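Local coordinates for proton-dependent oligopeptide transporter family protein (Xanthomonas campestris, PDB 6EI3) that probably carries short peptides across the membrane coupled to proton movement, as a member of the POT family of the major facilitator superfamily, at residues 20-25 with 49-54; 81-86 with 115-120; 124-129 with 139-144. All blocks are in the same frame, centred on the assembly; numbering follows the deposited sequence.

Contact 1. Residues 20-25 with 49-54; sequences GMRNIL and HILHSF. With 78M ((2S)-2,3-dihydroxypropyl(7Z)-pentadec-7-enoate), chain G.
Met21 meets Phe54 through its sulfur, with a chain folded back on itself: CG sits in the crowded position between the backbone N and the carbonyl carbon (chi1 83°), and further bends at chi2 and chi3 bring the thioether round to the ring. SD lies 3.7 Å from Phe54 CZ and 4.5 Å from the ring centroid, 41° off the normal, which makes an oblique Met-aromatic contact. The same ring receives Arg22 at its rim, where Arg22 CG comes 3.8 Å from Phe54 CE2, near the ring plane. Arg22 contributes its aliphatic part here, and its CD also packs 3.8 Å from Leu51 CD2. The methyl Leu51 CD2 is shared, since Leu25 CD2, at the start of helix 25-30, approaches it at 4.1 Å.

Within the first segment, NE (2.8 Å) and NH2 (3.1 Å) of Arg22 both donate to Asn23 OD1, a side-on grip in which the oxygen lies close to the guanidinium plane; NH1 bonds a residue just outside the segments. Two donors on one oxygen fix the rotation of that group, and Asn23 ND2 is occupied by Ser156. With no hydrogen bond across, the end of helix 4-22 and the start of helix 25-30 meet helix 40-60 through carbon and sulfur. Ile50 CG1 is 3.2 Å from O1 of the lipid 78M of chain G, and Ser53 and Phe54 border its acyl chain. The contact is buried interhelical packing of a major facilitator bundle, a Met-aromatic pair beside a pocket that holds a bound lipid.

Contact 2. Residues 81-86 with 115-120; sequences WFSLIY and GGIKPL. With 78M ((2S)-2,3-dihydroxypropyl(7Z)-pentadec-7-enoate), chain B.
Phe82 and Gly116 bring the two helix backbones close, with their CA atoms 6.0 Å apart. This approach is possible because Gly116 has no side chain, and its CA itself becomes the packing surface. The Phe82 ring lies flat against it: Gly116 CA is 3.7 Å from the ring centroid and only 14° off the normal, a CH-pi contact centred over the face.

Ile117 fills the flank with two different branches. Its CG1 lies between the backbone N and the carbonyl carbon (chi1 66°), which leaves CG2 and CD1 directed at separate residues. CG2 packs tightly on Phe82 CB at 3.5 Å and also reaches Ser83 OG at 3.8 Å, while that hydroxyl is hydrogen-bonded to the carbonyl of Ile79. CD1 comes to the edge of the Tyr86 ring, in its plane, 3.9 Å from Tyr86 CE2, with the two side chains crossing at about a right angle. With no hydrogen bond between the segments, the interface rests on shape.

On the side of the helix turned from this packing, Trp81 NE1 donates to O19 of the lipid 78M of chain B (3.0 Å, N-H...O angle 151°), and Thr77 also binds the lipid. The glycerol end is thus held by hydrogen bonds, while Leu84 CD1 makes van der Waals contact with the start of the acyl chain at C2.

The pair joins helix 62-95 to helix 100-117. Around it, Phe112 meets the Phe82 ring, helix 168-188 touches Ser83 and Tyr86, and helix 4-22 touches Tyr86 and Ile117; there the Tyr86 hydroxyl bonds Glu14, which by sequence belongs to the ExxER motif of the POT family.

Contact 3. Residues 124-129 with 139-144; sequences FMVDQF and VVFDAF
Met125 extends first and then turns: CG stands anti to the backbone N (chi1 -179°), pointing the chain at the opposite helix, and bends at chi2 and chi3 (-74°) swing the methyl over the face of Phe141. The result is a Met-aromatic contact between the short helix 121-127, which follows helix 100-117, and the next long helix, 137-165, of the major facilitator fold. Met125 CE lies 3.7 Å from the centroid of the Phe141 ring and 9° off its normal, so the methyl sits almost exactly above the centre in a CH-pi contact; the sulfur is farther off and oblique.

Val140 meets the same methionine tip to tip, with its CG1 3.8 Å from Met125 SD. Its other methyl, CG2, touches Phe129 CZ at 3.8 Å near the ring plane, so the valine contacts both the thioether and the aromatic rim. Val126 adds to the grip on Phe141 by bringing CG2 within 3.6 Å of Phe141 CE2, the two side chains crossing at about a right angle. Phe144 CZ completes the apolar surface, 4.3 Å from Met125 CG.

No hydrogen bond spans the segments, and the centre of the contact is carbon and sulfur alone. Charges stand outside it: Asp127 pairs with Lys75 on helix 62-95, and Asp142 with Lys138 on its own helix. Lys134, in the turn between the two helices, bonds the carbonyl of Phe129. The start of that turn is braced within the first segment, where Gln128 folds back so that its NE2 lies over the centre of the Phe124 ring and donates to Phe124 O at 2.9 Å.

Overall arrangement
The three contacts lie in series along the chain, each closing before the next opens, in the first half of the helical bundle. Contact 1 joins the end of helix 4-22 and the start of helix 25-30 to helix 40-60, contact 2 joins helix 62-95 to helix 100-117, and contact 3 joins helix 121-127 to helix 137-165. Centres are about 18 Å apart from 1 to 2 and from 2 to 3, and about 28 Å from 1 to 3. Contacts 2 and 3 adjoin in sequence through residues 115-120 and 124-129. Helix 4-22, part of contact 1, also touches contacts 2 and 3, so the N-terminal helix ties the three sites into one half of the transporter.

Contact 1. Residues 20-25 with 49-54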
# COMPACT_ATOMS: atom_id res chain seq x y z
N GLY A 20 -12.24 1.31 8.96
CA GLY A 20 -12.81 1.73 10.23
C GLY A 20 -11.77 1.75 11.32
O GLY A 20 -11.60 2.78 11.97
N MET A 21 -11.00 0.65 11.49
CA MET A 21 -9.96 0.67 12.52
C MET A 21 -8.73 1.53 12.12
O MET A 21 -8.24 2.30 12.93
CB MET A 21 -9.57 -0.76 13.00
CG MET A 21 -8.55 -1.52 12.16
SD MET A 21 -6.78 -1.07 12.32
CE MET A 21 -6.68 -0.74 14.00
N ARG A 22 -8.28 1.42 10.86
CA ARG A 22 -7.08 2.13 10.39
C ARG A 22 -7.19 3.67 10.46
O ARG A 22 -6.24 4.34 10.90
CB ARG A 22 -6.73 1.66 8.98
CG ARG A 22 -5.26 1.83 8.58
CD ARG A 22 -4.91 3.19 8.00
NE ARG A 22 -5.85 3.70 7.00
CZ ARG A 22 -5.75 3.50 5.68
NH1 ARG A 22 -4.77 2.75 5.19
NH2 ARG A 22 -6.62 4.05 4.86
N ASN A 23 -8.36 4.21 10.06
CA ASN A 23 -8.65 5.65 9.96
C ASN A 23 -8.92 6.33 11.32
O ASN A 23 -8.95 7.55 11.36
CB ASN A 23 -9.80 5.90 8.93
CG ASN A 23 -9.41 5.51 7.52
OD1 ASN A 23 -8.33 4.96 7.28
ND2 ASN A 23 -10.28 5.72 6.55
N ILE A 24 -9.03 5.57 12.43
CA ILE A 24 -9.15 6.18 13.77
C ILE A 24 -7.90 5.90 14.61
O ILE A 24 -7.80 6.42 15.72
CB ILE A 24 -10.43 5.80 14.57
CG1 ILE A 24 -10.57 4.28 14.74
CG2 ILE A 24 -11.65 6.42 13.96
CD1 ILE A 24 -11.13 3.83 16.09
N LEU A 25 -6.99 5.06 14.12
CA LEU A 25 -5.83 4.63 14.91
C LEU A 25 -4.98 5.79 15.49
O LEU A 25 -4.71 5.79 16.69
CB LEU A 25 -4.95 3.62 14.13
CG LEU A 25 -3.76 2.99 14.92
CD1 LEU A 25 -4.25 2.29 16.21
CD2 LEU A 25 -3.02 1.94 14.05
N HIS A 49 4.77 6.36 13.71
CA HIS A 49 5.62 5.16 13.71
C HIS A 49 4.77 3.92 13.78
O HIS A 49 4.98 3.03 12.98
CB HIS A 49 6.66 5.19 14.84
CG HIS A 49 7.84 4.34 14.52
ND1 HIS A 49 8.90 4.81 13.75
CD2 HIS A 49 8.05 3.03 14.79
CE1 HIS A 49 9.72 3.79 13.61
NE2 HIS A 49 9.25 2.69 14.21
N ILE A 50 3.78 3.89 14.70
CA ILE A 50 2.86 2.77 14.86
C ILE A 50 1.98 2.54 13.61
O ILE A 50 1.85 1.40 13.15
CB ILE A 50 2.02 2.96 16.16
CG1 ILE A 50 2.93 2.95 17.41
CG2 ILE A 50 0.92 1.88 16.27
CD1 ILE A 50 2.36 3.65 18.66
N LEU A 51 1.34 3.60 13.10
CA LEU A 51 0.44 3.53 11.94
C LEU A 51 1.20 3.01 10.70
O LEU A 51 0.73 2.10 10.02
CB LEU A 51 -0.16 4.94 11.69
CG LEU A 51 -1.23 5.17 10.58
CD1 LEU A 51 -0.60 5.28 9.17
CD2 LEU A 51 -2.37 4.16 10.62
N HIS A 52 2.35 3.62 10.41
CA HIS A 52 3.13 3.28 9.24
C HIS A 52 3.80 1.91 9.40
O HIS A 52 3.94 1.21 8.39
CB HIS A 52 4.08 4.43 8.87
CG HIS A 52 3.31 5.63 8.41
ND1 HIS A 52 2.72 5.66 7.16
CD2 HIS A 52 3.01 6.77 9.07
CE1 HIS A 52 2.04 6.80 7.11
NE2 HIS A 52 2.21 7.51 8.22
N SER A 53 4.13 1.47 10.64
CA SER A 53 4.65 0.10 10.88
C SER A 53 3.53 -0.91 10.60
O SER A 53 3.77 -1.96 9.99
CB SER A 53 5.13 -0.06 12.32
OG SER A 53 6.32 0.69 12.49
N PHE A 54 2.31 -0.60 11.04
CA PHE A 54 1.09 -1.39 10.79
C PHE A 54 0.85 -1.54 9.25
O PHE A 54 0.62 -2.65 8.78
CB PHE A 54 -0.13 -0.72 11.47
CG PHE A 54 -1.45 -1.33 11.12
CD1 PHE A 54 -1.86 -2.53 11.70
CD2 PHE A 54 -2.30 -0.71 10.21
CE1 PHE A 54 -3.09 -3.10 11.37
CE2 PHE A 54 -3.53 -1.30 9.86
CZ PHE A 54 -3.91 -2.48 10.44
O21 78M G . 9.27 3.76 19.04
C20 78M G . 8.86 2.57 19.70
C18 78M G . 7.53 2.10 19.16
O19 78M G . 6.47 2.93 19.64
C17 78M G . 7.23 0.65 19.50
O2 78M G . 6.81 -0.00 18.28
C1 78M G . 5.50 -0.07 18.00
O1 78M G . 4.65 0.50 18.64
C2 78M G . 5.24 -0.90 16.79
C3 78M G . 3.92 -1.67 16.82
C4 78M G . 3.34 -1.83 15.44
C5 78M G . 2.32 -2.93 15.29
C6 78M G . 2.12 -3.39 13.85
C7 78M G . 3.14 -4.38 13.40
C8 78M G . 3.20 -4.97 12.22
C9 78M G . 4.22 -5.99 11.79
C10 78M G . 5.33 -5.40 10.93
C11 78M G . 6.10 -6.44 10.13
C12 78M G . 7.18 -5.84 9.27
C13 78M G . 7.78 -6.75 8.22
C15 78M G . 9.46 -6.92 6.35
C14 78M G . 8.70 -6.01 7.28

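Contact 2. Residues 81-86 with 115-120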
# COMPACT_ATOMS: atom_id res chain seq x y z
N TRP A 81 -7.97 -19.25 8.05
CA TRP A 81 -7.02 -19.16 9.15
C TRP A 81 -6.46 -17.76 9.35
O TRP A 81 -6.35 -17.33 10.49
CB TRP A 81 -5.92 -20.22 9.03
CG TRP A 81 -6.41 -21.56 9.47
CD1 TRP A 81 -6.73 -22.62 8.67
CD2 TRP A 81 -6.82 -21.93 10.80
NE1 TRP A 81 -7.22 -23.66 9.43
CE2 TRP A 81 -7.29 -23.26 10.74
CE3 TRP A 81 -6.81 -21.27 12.05
CZ2 TRP A 81 -7.73 -23.95 11.88
CZ3 TRP A 81 -7.25 -21.95 13.17
CH2 TRP A 81 -7.70 -23.28 13.09
N PHE A 82 -6.16 -17.03 8.26
CA PHE A 82 -5.71 -15.65 8.39
C PHE A 82 -6.86 -14.78 8.92
O PHE A 82 -6.61 -13.89 9.72
CB PHE A 82 -5.18 -15.10 7.06
CG PHE A 82 -3.71 -15.37 6.84
CD1 PHE A 82 -2.75 -14.58 7.46
CD2 PHE A 82 -3.30 -16.40 6.02
CE1 PHE A 82 -1.38 -14.81 7.24
CE2 PHE A 82 -1.93 -16.63 5.80
CZ PHE A 82 -0.98 -15.84 6.41
N SER A 83 -8.12 -15.05 8.49
CA SER A 83 -9.28 -14.28 8.95
C SER A 83 -9.55 -14.48 10.45
O SER A 83 -9.96 -13.54 11.12
CB SER A 83 -10.53 -14.61 8.14
OG SER A 83 -10.35 -14.19 6.79
N LEU A 84 -9.30 -15.68 10.97
CA LEU A 84 -9.48 -15.97 12.40
C LEU A 84 -8.39 -15.26 13.23
O LEU A 84 -8.68 -14.76 14.32
CB LEU A 84 -9.46 -17.48 12.67
CG LEU A 84 -10.68 -18.29 12.23
CD1 LEU A 84 -10.34 -19.79 12.22
CD2 LEU A 84 -11.88 -18.03 13.12
N ILE A 85 -7.15 -15.21 12.71
CA ILE A 85 -6.04 -14.49 13.36
C ILE A 85 -6.42 -13.00 13.40
O ILE A 85 -6.28 -12.33 14.42
CB ILE A 85 -4.69 -14.77 12.63
CG1 ILE A 85 -4.22 -16.24 12.92
CG2 ILE A 85 -3.61 -13.77 13.07
CD1 ILE A 85 -3.09 -16.79 12.03
N TYR A 86 -6.97 -12.51 12.27
CA TYR A 86 -7.43 -11.16 12.02
C TYR A 86 -8.46 -10.79 13.11
O TYR A 86 -8.33 -9.74 13.74
CB TYR A 86 -8.01 -11.15 10.61
CG TYR A 86 -8.16 -9.84 9.86
CD1 TYR A 86 -8.25 -8.62 10.55
CD2 TYR A 86 -8.35 -9.82 8.49
CE1 TYR A 86 -8.51 -7.43 9.87
CE2 TYR A 86 -8.64 -8.64 7.81
CZ TYR A 86 -8.70 -7.45 8.50
OH TYR A 86 -8.96 -6.30 7.80
N GLY A 115 -3.04 -8.74 5.84
CA GLY A 115 -2.02 -8.91 4.82
C GLY A 115 -2.10 -10.27 4.14
O GLY A 115 -2.01 -10.35 2.91
N GLY A 116 -2.27 -11.32 4.93
CA GLY A 116 -2.32 -12.68 4.39
C GLY A 116 -3.46 -12.98 3.42
O GLY A 116 -3.25 -13.70 2.44
N ILE A 117 -4.66 -12.42 3.67
CA ILE A 117 -5.84 -12.67 2.81
C ILE A 117 -5.85 -11.80 1.54
O ILE A 117 -6.55 -12.12 0.58
CB ILE A 117 -7.17 -12.48 3.58
CG1 ILE A 117 -7.36 -10.98 4.00
CG2 ILE A 117 -7.26 -13.44 4.77
CD1 ILE A 117 -8.77 -10.59 4.49
N LYS A 118 -5.14 -10.66 1.59
CA LYS A 118 -5.11 -9.64 0.55
C LYS A 118 -4.83 -10.19 -0.88
O LYS A 118 -5.57 -9.81 -1.77
CB LYS A 118 -4.12 -8.55 0.95
CG LYS A 118 -4.14 -7.31 0.08
CD LYS A 118 -3.07 -6.37 0.59
CE LYS A 118 -3.61 -5.00 0.81
NZ LYS A 118 -4.42 -4.89 2.02
N PRO A 119 -3.83 -11.06 -1.18
CA PRO A 119 -3.68 -11.49 -2.58
C PRO A 119 -4.57 -12.69 -2.90
O PRO A 119 -4.44 -13.27 -3.97
CB PRO A 119 -2.19 -11.88 -2.64
CG PRO A 119 -1.92 -12.44 -1.28
CD PRO A 119 -2.81 -11.69 -0.31
N LEU A 120 -5.43 -13.11 -1.95
CA LEU A 120 -6.23 -14.33 -2.08
C LEU A 120 -7.71 -14.14 -2.36
O LEU A 120 -8.27 -14.96 -3.07
CB LEU A 120 -6.08 -15.23 -0.83
CG LEU A 120 -4.66 -15.49 -0.28
CD1 LEU A 120 -4.72 -16.35 0.95
CD2 LEU A 120 -3.74 -16.12 -1.35
O21 78M B . -10.42 -25.39 5.46
C20 78M B . -9.82 -26.15 6.50
C18 78M B . -9.82 -25.38 7.80
O19 78M B . -8.90 -25.98 8.71
C17 78M B . -11.19 -25.31 8.42
O2 78M B . -11.07 -24.39 9.54
C1 78M B . -12.19 -24.00 10.15
O1 78M B . -13.30 -24.29 9.77
C2 78M B . -11.88 -23.18 11.37
C3 78M B . -13.09 -22.54 12.05
C4 78M B . -13.69 -21.38 11.26
C5 78M B . -14.76 -20.61 12.02
C6 78M B . -15.60 -19.69 11.13
C7 78M B . -16.38 -18.65 11.89
C8 78M B . -17.57 -18.77 12.46
C9 78M B . -18.47 -19.97 12.53
C10 78M B . -19.81 -19.68 13.22
C11 78M B . -20.84 -18.98 12.34
C12 78M B . -21.94 -18.26 13.10
C13 78M B . -23.07 -17.74 12.22
C15 78M B . -23.49 -15.27 12.79
C14 78M B . -23.99 -16.71 12.88

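Contact 3. Residues 124-129 with 139-144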
# COMPACT_ATOMS: atom_id res chain seq x y z
N PHE A 124 -9.54 -16.06 -5.43
CA PHE A 124 -10.53 -17.09 -5.04
C PHE A 124 -11.89 -16.77 -5.64
O PHE A 124 -12.64 -17.68 -5.97
CB PHE A 124 -10.63 -17.19 -3.51
CG PHE A 124 -11.48 -18.32 -2.98
CD1 PHE A 124 -11.09 -19.65 -3.15
CD2 PHE A 124 -12.61 -18.06 -2.22
CE1 PHE A 124 -11.86 -20.70 -2.63
CE2 PHE A 124 -13.40 -19.11 -1.72
CZ PHE A 124 -13.00 -20.42 -1.91
N MET A 125 -12.22 -15.48 -5.76
CA MET A 125 -13.49 -15.06 -6.37
C MET A 125 -13.51 -15.49 -7.86
O MET A 125 -14.52 -16.02 -8.32
CB MET A 125 -13.67 -13.54 -6.24
CG MET A 125 -14.99 -13.04 -6.84
SD MET A 125 -14.85 -12.68 -8.62
CE MET A 125 -13.90 -11.11 -8.56
N VAL A 126 -12.44 -15.19 -8.62
CA VAL A 126 -12.34 -15.54 -10.05
C VAL A 126 -12.50 -17.08 -10.25
O VAL A 126 -13.19 -17.50 -11.18
CB VAL A 126 -11.06 -14.97 -10.72
CG1 VAL A 126 -10.98 -15.34 -12.21
CG2 VAL A 126 -10.97 -13.46 -10.55
N ASP A 127 -11.92 -17.89 -9.33
CA ASP A 127 -12.00 -19.37 -9.32
C ASP A 127 -13.45 -19.88 -9.31
O ASP A 127 -13.68 -20.99 -9.73
CB ASP A 127 -11.31 -19.95 -8.06
CG ASP A 127 -9.80 -19.88 -8.02
OD1 ASP A 127 -9.19 -19.51 -9.06
OD2 ASP A 127 -9.21 -20.18 -6.95
N GLN A 128 -14.40 -19.08 -8.79
CA GLN A 128 -15.80 -19.50 -8.69
C GLN A 128 -16.52 -19.56 -10.03
O GLN A 128 -17.58 -20.17 -10.11
CB GLN A 128 -16.57 -18.62 -7.69
CG GLN A 128 -15.91 -18.54 -6.30
CD GLN A 128 -15.51 -19.89 -5.77
OE1 GLN A 128 -16.33 -20.81 -5.69
NE2 GLN A 128 -14.23 -20.06 -5.45
N PHE A 129 -15.94 -18.94 -11.08
CA PHE A 129 -16.47 -18.93 -12.45
C PHE A 129 -15.81 -20.02 -13.28
O PHE A 129 -14.58 -20.15 -13.26
CB PHE A 129 -16.20 -17.55 -13.11
CG PHE A 129 -16.94 -16.41 -12.46
CD1 PHE A 129 -16.38 -15.71 -11.40
CD2 PHE A 129 -18.20 -16.03 -12.92
CE1 PHE A 129 -17.06 -14.66 -10.79
CE2 PHE A 129 -18.88 -14.97 -12.31
CZ PHE A 129 -18.31 -14.29 -11.25
N VAL A 139 -17.74 -8.03 -13.63
CA VAL A 139 -18.94 -7.50 -12.96
C VAL A 139 -18.71 -7.51 -11.43
O VAL A 139 -19.09 -6.56 -10.73
CB VAL A 139 -20.18 -8.33 -13.38
CG1 VAL A 139 -21.40 -8.01 -12.50
CG2 VAL A 139 -20.51 -8.13 -14.86
N VAL A 140 -18.11 -8.58 -10.91
CA VAL A 140 -17.81 -8.69 -9.47
C VAL A 140 -16.66 -7.74 -9.10
O VAL A 140 -16.72 -7.11 -8.03
CB VAL A 140 -17.61 -10.15 -8.98
CG1 VAL A 140 -17.42 -10.21 -7.45
CG2 VAL A 140 -18.79 -11.04 -9.41
N PHE A 141 -15.65 -7.57 -9.99
CA PHE A 141 -14.54 -6.64 -9.74
C PHE A 141 -15.09 -5.20 -9.69
O PHE A 141 -14.67 -4.41 -8.83
CB PHE A 141 -13.43 -6.78 -10.78
CG PHE A 141 -12.42 -7.86 -10.49
CD1 PHE A 141 -11.55 -7.76 -9.41
CD2 PHE A 141 -12.30 -8.96 -11.33
CE1 PHE A 141 -10.60 -8.75 -9.16
CE2 PHE A 141 -11.34 -9.95 -11.08
CZ PHE A 141 -10.50 -9.84 -9.99
N ASP A 142 -16.07 -4.89 -10.56
CA ASP A 142 -16.78 -3.60 -10.58
C ASP A 142 -17.53 -3.38 -9.25
O ASP A 142 -17.45 -2.30 -8.69
CB ASP A 142 -17.75 -3.51 -11.78
CG ASP A 142 -17.08 -3.35 -13.13
OD1 ASP A 142 -15.85 -3.11 -13.16
OD2 ASP A 142 -17.78 -3.45 -14.16
N ALA A 143 -18.21 -4.42 -8.72
CA ALA A 143 -18.89 -4.35 -7.41
C ALA A 143 -17.86 -4.11 -6.28
O ALA A 143 -18.12 -3.28 -5.41
CB ALA A 143 -19.69 -5.62 -7.15
N PHE A 144 -16.68 -4.78 -6.32
CA PHE A 144 -15.60 -4.60 -5.33
C PHE A 144 -15.16 -3.13 -5.29
O PHE A 144 -15.01 -2.57 -4.20
CB PHE A 144 -14.40 -5.53 -5.62
CG PHE A 144 -14.48 -6.97 -5.13
CD1 PHE A 144 -15.71 -7.57 -4.85
CD2 PHE A 144 -13.33 -7.73 -4.95
CE1 PHE A 144 -15.78 -8.89 -4.38
CE2 PHE A 144 -13.40 -9.05 -4.49
CZ PHE A 144 -14.63 -9.62 -4.22